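Local atomic coordinates of putative lipoprotein (Bacteroides ovatus, PDB entry 3OQQ), a protein that is of unknown function but is probably an extracellular, membrane-attached lipoprotein that binds several calcium ions. Residues N148-Y154 and L180-G186; M284-Q289 and H394-R398. All blocks are in the same frame, centred on the assembly; numbering follows the deposited sequence.

Overall arrangement
From the N terminus, the chain first reaches interaction 1, where 148-154 and 180-186 come together across the ends of strands 150-161 and 173-184 and close a hairpin with 25 residues between them. Only then does interaction 2 open, so the two contacts follow in series and neither nest nor cross. Its loop is far longer: 104 residues separate 284-289, which lies between strands 266-272 and 298-307, from 394-398 near the C-terminal end. Their centres are about 11 Å apart, and a probable backbone hydrogen bond from Val185 to Phe285 joins them. One calcium ion takes ligands from both, tying the hairpin end to the segment 394-398.

Interaction 1 (N148-Y154 and L180-G186); sequences NDVVFEY and LDVRAVG. With CA (calcium ion), chain B; CA (calcium ion), chain C.
Val151 pairs antiparallel with Ala184, and Glu153 with Asp181, as the axes of strand segments 150-154 and 180-184 approach to 4.5 Å, forming part of a beta hairpin interrupted by a classic beta bulge. The bulge sits at Arg183 and Ala184, both of which face Val151: their two amides converge on Val151 O from the same face of its carbonyl plane. Beyond it the pairing is regular, and Asp181 N reaches Glu153 O at 2.8 Å, almost straight at 176°.

At the bulge Arg183 points toward the neighbouring strand. Its side chain, bent at chi2 and chi3, packs CG on Val151 CG1 at 3.5 Å and then presents the guanidinium edge to Glu153. NE and NH2 both grip Glu153 OE2, each at 3.2 Å, in a side-on salt bridge. The carboxylate stands at about 90° to the guanidinium, so the two nitrogens approach OE2 on its anti side from opposite faces of the carboxylate plane. Thr392 is a further polar partner of Arg183, while Asp181, on the same face as Glu153, forms a salt bridge with Arg300 NE. Glu153 OE1 and Asp181 OD2 lie 4.5 Å apart, and Arg183 and Arg300 probably offset the like charges.

On the other face Leu180 CD2 fills the angle between Phe152 CE2 and Tyr154 CB, and Leu193 of strand 190-198 covers Phe152 and Leu180.

Past the strands, Gly186 N bonds Asn148 O, and the adjoining loops form a two-calcium site, with Glu132, Asp146, Glu397 and three waters supplying further ligands. Gly186 O coordinates one ion at 2.4 Å. Asp149, with Asp133 as a further polar partner, bridges both through OD1, while its OD2 binds the second calcium ion and not the first, at 2.5 Å, giving that ion a bidentate carboxylate.

Interaction 2 (M284-Q289 and H394-R398); sequences MFQVTQ and HAYER. With CA (calcium ion), chain B; ACT (acetate ion), chain F.
Met284, a selenomethionine, lays its terminal methyl against Glu397, CE lying 3.7 Å from Glu397 CG. The two side chains cross at about a right angle, and the bend at chi3 brings CE alongside the calcium-binding carboxylate. Two residues on, Gln286 O takes a nearly linear hydrogen bond from His394 NE2, 2.8 Å long and 171° at the hydrogen. The oxygen lies in the imidazole plane; with Arg183 at His394 ND1, both ring nitrogens have partners and the ring's rotation is fixed.

Val287 then works through backbone and side chain together. Its carbonyl oxygen accepts Glu397 N at 2.8 Å and also receives a CA-H...O contact from Tyr396, while Val287 CG2 runs beside the Glu397 side chain, 3.6 Å from OE1. Thr288 OG1 bonds Asp283 O and, through one water, reaches Arg398 NH2. At Gln289 the aliphatic part carries the packing: CB meets Tyr396 CE1 at 3.6 Å, and OE1 hangs over one ring face, offset toward the rim, with the amide plane 26° from the ring. Tyr396 OH donates to an acetate, probably from the crystallisation liquor. A serine in place of Tyr396 would probably leave Gln289 CB without its aromatic neighbour and the Gln289 side chain freer to turn.

Glu397 CG stands anti to the backbone N (chi1 -162°), carrying the carboxylate toward the ion, which OE1 binds at 2.4 Å and OE2 at 2.5 Å. With Asp146, Asn148, Asp149, Gly186 and a water on the same metal, the bidentate Glu397 belongs to a calcium site formed by loop residues.

Interaction 1 (N148-Y154 and L180-G186)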
loop_
_atom_site.group_PDB
_atom_site.type_symbol
_atom_site.label_atom_id
_atom_site.label_comp_id
_atom_site.label_asym_id
_atom_site.label_seq_id
_atom_site.Cartn_x
_atom_site.Cartn_y
_atom_site.Cartn_z
ATOM N N ASN A 148 7.097 -4.438 14.377
ATOM C CA ASN A 148 6.062 -3.417 14.602
ATOM C C ASN A 148 6.700 -2.032 14.738
ATOM O O ASN A 148 6.035 -1.096 15.169
ATOM C CB ASN A 148 5.218 -3.757 15.834
ATOM C CG ASN A 148 6.041 -3.670 17.091
ATOM O OD1 ASN A 148 7.190 -3.240 17.046
ATOM N ND2 ASN A 148 5.477 -4.029 18.227
ATOM N N ASP A 149 8.005 -1.917 14.412
ATOM C CA ASP A 149 8.777 -0.666 14.561
ATOM C C ASP A 149 8.138 0.483 13.815
ATOM O O ASP A 149 8.129 1.607 14.330
ATOM C CB ASP A 149 10.233 -0.881 14.172
ATOM C CG ASP A 149 10.836 -1.998 15.028
ATOM O OD1 ASP A 149 10.174 -2.419 16.029
ATOM O OD2 ASP A 149 11.934 -2.470 14.692
ATOM N N VAL A 150 7.564 0.193 12.632
ATOM C CA VAL A 150 6.725 1.099 11.856
ATOM C C VAL A 150 5.634 0.226 11.248
ATOM O O VAL A 150 5.916 -0.771 10.573
ATOM C CB VAL A 150 7.389 2.023 10.792
ATOM C CG1 VAL A 150 6.352 3.001 10.219
ATOM C CG2 VAL A 150 8.572 2.806 11.366
ATOM N N VAL A 151 4.389 0.540 11.570
ATOM C CA VAL A 151 3.272 -0.249 11.032
ATOM C C VAL A 151 2.374 0.754 10.367
ATOM O O VAL A 151 1.926 1.705 11.015
ATOM C CB VAL A 151 2.539 -1.125 12.078
ATOM C CG1 VAL A 151 1.424 -1.954 11.448
ATOM C CG2 VAL A 151 3.507 -2.024 12.840
ATOM N N PHE A 152 2.189 0.612 9.060
ATOM C CA PHE A 152 1.290 1.520 8.367
ATOM C C PHE A 152 0.477 0.828 7.342
ATOM O O PHE A 152 0.975 -0.038 6.647
ATOM C CB PHE A 152 2.025 2.704 7.734
ATOM C CG PHE A 152 3.031 2.425 6.645
ATOM C CD1 PHE A 152 4.373 2.198 6.956
ATOM C CD2 PHE A 152 2.673 2.529 5.303
ATOM C CE1 PHE A 152 5.320 2.042 5.953
ATOM C CE2 PHE A 152 3.624 2.351 4.298
ATOM C CZ PHE A 152 4.948 2.134 4.636
ATOM N N GLU A 153 -0.768 1.241 7.220
ATOM C CA GLU A 153 -1.680 0.740 6.191
ATOM C C GLU A 153 -1.600 1.601 4.976
ATOM O O GLU A 153 -1.419 2.815 5.074
ATOM C CB GLU A 153 -3.136 0.732 6.687
ATOM C CG GLU A 153 -3.312 0.143 8.069
ATOM C CD GLU A 153 -4.744 -0.021 8.539
ATOM O OE1 GLU A 153 -5.633 0.673 7.993
ATOM O OE2 GLU A 153 -4.973 -0.858 9.444
ATOM N N TYR A 154 -1.787 1.009 3.824
ATOM C CA TYR A 154 -1.789 1.827 2.622
ATOM C C TYR A 154 -2.960 1.463 1.785
ATOM O O TYR A 154 -3.463 0.342 1.864
ATOM C CB TYR A 154 -0.489 1.687 1.808
ATOM C CG TYR A 154 -0.376 0.376 1.063
ATOM C CD1 TYR A 154 -0.886 0.239 -0.230
ATOM C CD2 TYR A 154 0.222 -0.735 1.651
ATOM C CE1 TYR A 154 -0.762 -0.952 -0.933
ATOM C CE2 TYR A 154 0.370 -1.930 0.945
ATOM C CZ TYR A 154 -0.161 -2.043 -0.330
ATOM O OH TYR A 154 -0.053 -3.214 -1.033
ATOM N N LEU A 180 -1.686 6.714 3.161
ATOM C CA LEU A 180 -0.712 6.097 4.064
ATOM C C LEU A 180 -1.173 6.425 5.465
ATOM O O LEU A 180 -1.259 7.621 5.820
ATOM C CB LEU A 180 0.718 6.622 3.814
ATOM C CG LEU A 180 1.345 6.420 2.430
ATOM C CD1 LEU A 180 2.624 7.207 2.314
ATOM C CD2 LEU A 180 1.597 4.942 2.134
ATOM N N ASP A 181 -1.577 5.392 6.223
ATOM C CA ASP A 181 -2.130 5.566 7.575
ATOM C C ASP A 181 -1.244 4.940 8.610
ATOM O O ASP A 181 -1.042 3.731 8.555
ATOM C CB ASP A 181 -3.547 4.946 7.665
ATOM C CG ASP A 181 -4.532 5.555 6.697
ATOM O OD1 ASP A 181 -4.315 6.732 6.277
ATOM O OD2 ASP A 181 -5.489 4.857 6.316
ATOM N N VAL A 182 -0.748 5.744 9.575
ATOM C CA VAL A 182 0.127 5.257 10.649
ATOM C C VAL A 182 -0.685 4.468 11.672
ATOM O O VAL A 182 -1.489 5.037 12.413
ATOM C CB VAL A 182 0.941 6.372 11.353
ATOM C CG1 VAL A 182 1.947 5.762 12.337
ATOM C CG2 VAL A 182 1.649 7.261 10.347
ATOM N N ARG A 183 -0.405 3.178 11.778
ATOM C CA ARG A 183 -1.093 2.349 12.738
ATOM C C ARG A 183 -0.282 2.267 14.040
ATOM O O ARG A 183 -0.865 2.335 15.111
ATOM C CB ARG A 183 -1.396 0.975 12.096
ATOM C CG ARG A 183 -1.219 -0.214 12.968
ATOM C CD ARG A 183 -2.409 -1.127 12.973
ATOM N NE ARG A 183 -2.839 -1.701 11.690
ATOM C CZ ARG A 183 -2.560 -2.938 11.280
ATOM N NH1 ARG A 183 -1.754 -3.724 12.003
ATOM N NH2 ARG A 183 -3.092 -3.406 10.151
ATOM N N ALA A 184 1.044 2.134 13.962
ATOM C CA ALA A 184 1.878 2.029 15.163
ATOM C C ALA A 184 3.325 2.375 14.861
ATOM O O ALA A 184 3.772 2.196 13.723
ATOM C CB ALA A 184 1.811 0.600 15.731
ATOM N N VAL A 185 4.080 2.752 15.924
ATOM C CA VAL A 185 5.517 3.010 15.859
ATOM C C VAL A 185 6.142 2.310 17.080
ATOM O O VAL A 185 6.185 2.873 18.167
ATOM C CB VAL A 185 5.908 4.510 15.734
ATOM C CG1 VAL A 185 7.415 4.671 15.545
ATOM C CG2 VAL A 185 5.159 5.191 14.589
ATOM N N GLY A 186 6.553 1.055 16.889
ATOM C CA GLY A 186 7.155 0.242 17.941
ATOM C C GLY A 186 8.652 0.420 18.050
ATOM O O GLY A 186 9.381 -0.534 18.266
HETATM CA CA CA B . 9.214 -2.884 18.271
HETATM CA CA CA C . 11.857 -4.442 16.261
HETATM O O HOH W 1 11.848 -3.342 18.348
HETATM O O HOH W 2 14.003 -3.474 16.620
HETATM O O HOH W 3 12.513 -6.516 17.318
#

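Interaction 2 (M284-Q289 and H394-R398)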
loop_
_atom_site.group_PDB
_atom_site.type_symbol
_atom_site.label_atom_id
_atom_site.label_comp_id
_atom_site.label_asym_id
_atom_site.label_seq_id
_atom_site.Cartn_x
_atom_site.Cartn_y
_atom_site.Cartn_z
HETATM N N MSE A 284 6.207 3.799 23.726
HETATM C CA MSE A 284 6.188 3.979 22.272
HETATM C C MSE A 284 4.722 4.147 21.797
HETATM O O MSE A 284 3.895 4.610 22.592
HETATM C CB MSE A 284 6.970 2.859 21.552
HETATM C CG MSE A 284 8.501 2.952 21.831
HETATM SE SE MSE A 284 9.433 1.311 21.415
HETATM C CE MSE A 284 9.275 0.515 23.077
ATOM N N PHE A 285 4.388 3.807 20.531
ATOM C CA PHE A 285 3.080 4.136 19.978
ATOM C C PHE A 285 2.259 2.948 19.460
ATOM O O PHE A 285 2.573 2.389 18.404
ATOM C CB PHE A 285 3.264 5.181 18.834
ATOM C CG PHE A 285 1.965 5.732 18.267
ATOM C CD1 PHE A 285 1.105 6.490 19.059
ATOM C CD2 PHE A 285 1.621 5.514 16.940
ATOM C CE1 PHE A 285 -0.083 6.981 18.545
ATOM C CE2 PHE A 285 0.436 6.032 16.417
ATOM C CZ PHE A 285 -0.412 6.758 17.224
ATOM N N GLN A 286 1.103 2.679 20.143
ATOM C CA GLN A 286 0.129 1.625 19.811
ATOM C C GLN A 286 0.780 0.228 19.797
ATOM O O GLN A 286 0.403 -0.589 18.963
ATOM C CB GLN A 286 -0.565 1.923 18.455
ATOM C CG GLN A 286 -1.255 3.323 18.349
ATOM C CD GLN A 286 -2.346 3.537 19.399
ATOM O OE1 GLN A 286 -2.100 3.562 20.599
ATOM N NE2 GLN A 286 -3.574 3.743 18.979
ATOM N N VAL A 287 1.757 -0.048 20.699
ATOM C CA VAL A 287 2.463 -1.357 20.738
ATOM C C VAL A 287 2.553 -1.982 22.170
ATOM O O VAL A 287 2.913 -3.162 22.328
ATOM C CB VAL A 287 3.893 -1.281 20.090
ATOM C CG1 VAL A 287 3.820 -0.899 18.620
ATOM C CG2 VAL A 287 4.857 -0.354 20.856
ATOM N N THR A 288 2.313 -1.193 23.210
ATOM C CA THR A 288 2.512 -1.717 24.563
ATOM C C THR A 288 1.164 -1.987 25.222
ATOM O O THR A 288 0.326 -1.082 25.322
ATOM C CB THR A 288 3.413 -0.759 25.408
ATOM O OG1 THR A 288 4.684 -0.547 24.757
ATOM C CG2 THR A 288 3.655 -1.273 26.818
ATOM N N GLN A 289 0.972 -3.244 25.695
ATOM C CA GLN A 289 -0.261 -3.635 26.351
ATOM C C GLN A 289 -0.514 -2.743 27.577
ATOM O O GLN A 289 0.388 -2.561 28.411
ATOM C CB GLN A 289 -0.256 -5.115 26.729
ATOM C CG GLN A 289 -1.633 -5.563 27.228
ATOM C CD GLN A 289 -1.726 -7.039 27.410
ATOM O OE1 GLN A 289 -0.860 -7.807 26.987
ATOM N NE2 GLN A 289 -2.800 -7.458 28.032
ATOM N N HIS A 394 -0.623 -6.205 14.051
ATOM C CA HIS A 394 0.794 -6.196 14.418
ATOM C C HIS A 394 0.972 -6.775 15.835
ATOM O O HIS A 394 0.021 -6.853 16.625
ATOM C CB HIS A 394 1.410 -4.784 14.294
ATOM C CG HIS A 394 0.781 -3.775 15.205
ATOM N ND1 HIS A 394 -0.443 -3.214 14.912
ATOM C CD2 HIS A 394 1.208 -3.300 16.404
ATOM C CE1 HIS A 394 -0.719 -2.389 15.918
ATOM N NE2 HIS A 394 0.260 -2.384 16.822
ATOM N N ALA A 395 2.205 -7.166 16.148
ATOM C CA ALA A 395 2.582 -7.741 17.435
ATOM C C ALA A 395 2.757 -6.702 18.516
ATOM O O ALA A 395 3.167 -5.564 18.243
ATOM C CB ALA A 395 3.898 -8.494 17.286
ATOM N N TYR A 396 2.555 -7.139 19.777
ATOM C CA TYR A 396 2.857 -6.332 20.969
ATOM C C TYR A 396 4.372 -6.151 21.018
ATOM O O TYR A 396 5.095 -6.982 20.460
ATOM C CB TYR A 396 2.365 -7.032 22.256
ATOM C CG TYR A 396 0.897 -6.838 22.539
ATOM C CD1 TYR A 396 0.407 -5.608 22.967
ATOM C CD2 TYR A 396 0.007 -7.902 22.459
ATOM C CE1 TYR A 396 -0.948 -5.421 23.219
ATOM C CE2 TYR A 396 -1.346 -7.732 22.732
ATOM C CZ TYR A 396 -1.822 -6.482 23.099
ATOM O OH TYR A 396 -3.152 -6.295 23.369
ATOM N N GLU A 397 4.850 -5.064 21.635
ATOM C CA GLU A 397 6.279 -4.765 21.719
ATOM C C GLU A 397 7.076 -5.934 22.293
ATOM O O GLU A 397 6.678 -6.523 23.308
ATOM C CB GLU A 397 6.526 -3.496 22.545
ATOM C CG GLU A 397 7.912 -2.881 22.331
ATOM C CD GLU A 397 8.394 -2.630 20.913
ATOM O OE1 GLU A 397 7.556 -2.542 19.986
ATOM O OE2 GLU A 397 9.624 -2.493 20.729
ATOM N N ARG A 398 8.207 -6.267 21.613
ATOM C CA ARG A 398 9.172 -7.327 21.949
ATOM C C ARG A 398 8.575 -8.744 21.858
ATOM O O ARG A 398 9.233 -9.703 22.258
ATOM C CB ARG A 398 9.813 -7.096 23.330
ATOM C CG ARG A 398 10.893 -5.988 23.317
ATOM C CD ARG A 398 11.421 -5.693 24.720
ATOM N NE ARG A 398 10.341 -5.294 25.631
ATOM C CZ ARG A 398 9.900 -4.045 25.787
ATOM N NH1 ARG A 398 10.468 -3.040 25.124
ATOM N NH2 ARG A 398 8.898 -3.789 26.617
HETATM CA CA CA B . 9.214 -2.884 18.271
HETATM C C ACT F . -4.857 -9.233 23.988
HETATM O O ACT F . -4.523 -8.600 22.938
HETATM O OXT ACT F . -5.918 -9.930 24.072
HETATM C CH3 ACT F . -3.950 -9.158 25.193
HETATM O O HOH W 4 6.969 -1.297 25.987
HETATM O O HOH W 1 11.848 -3.342 18.348
#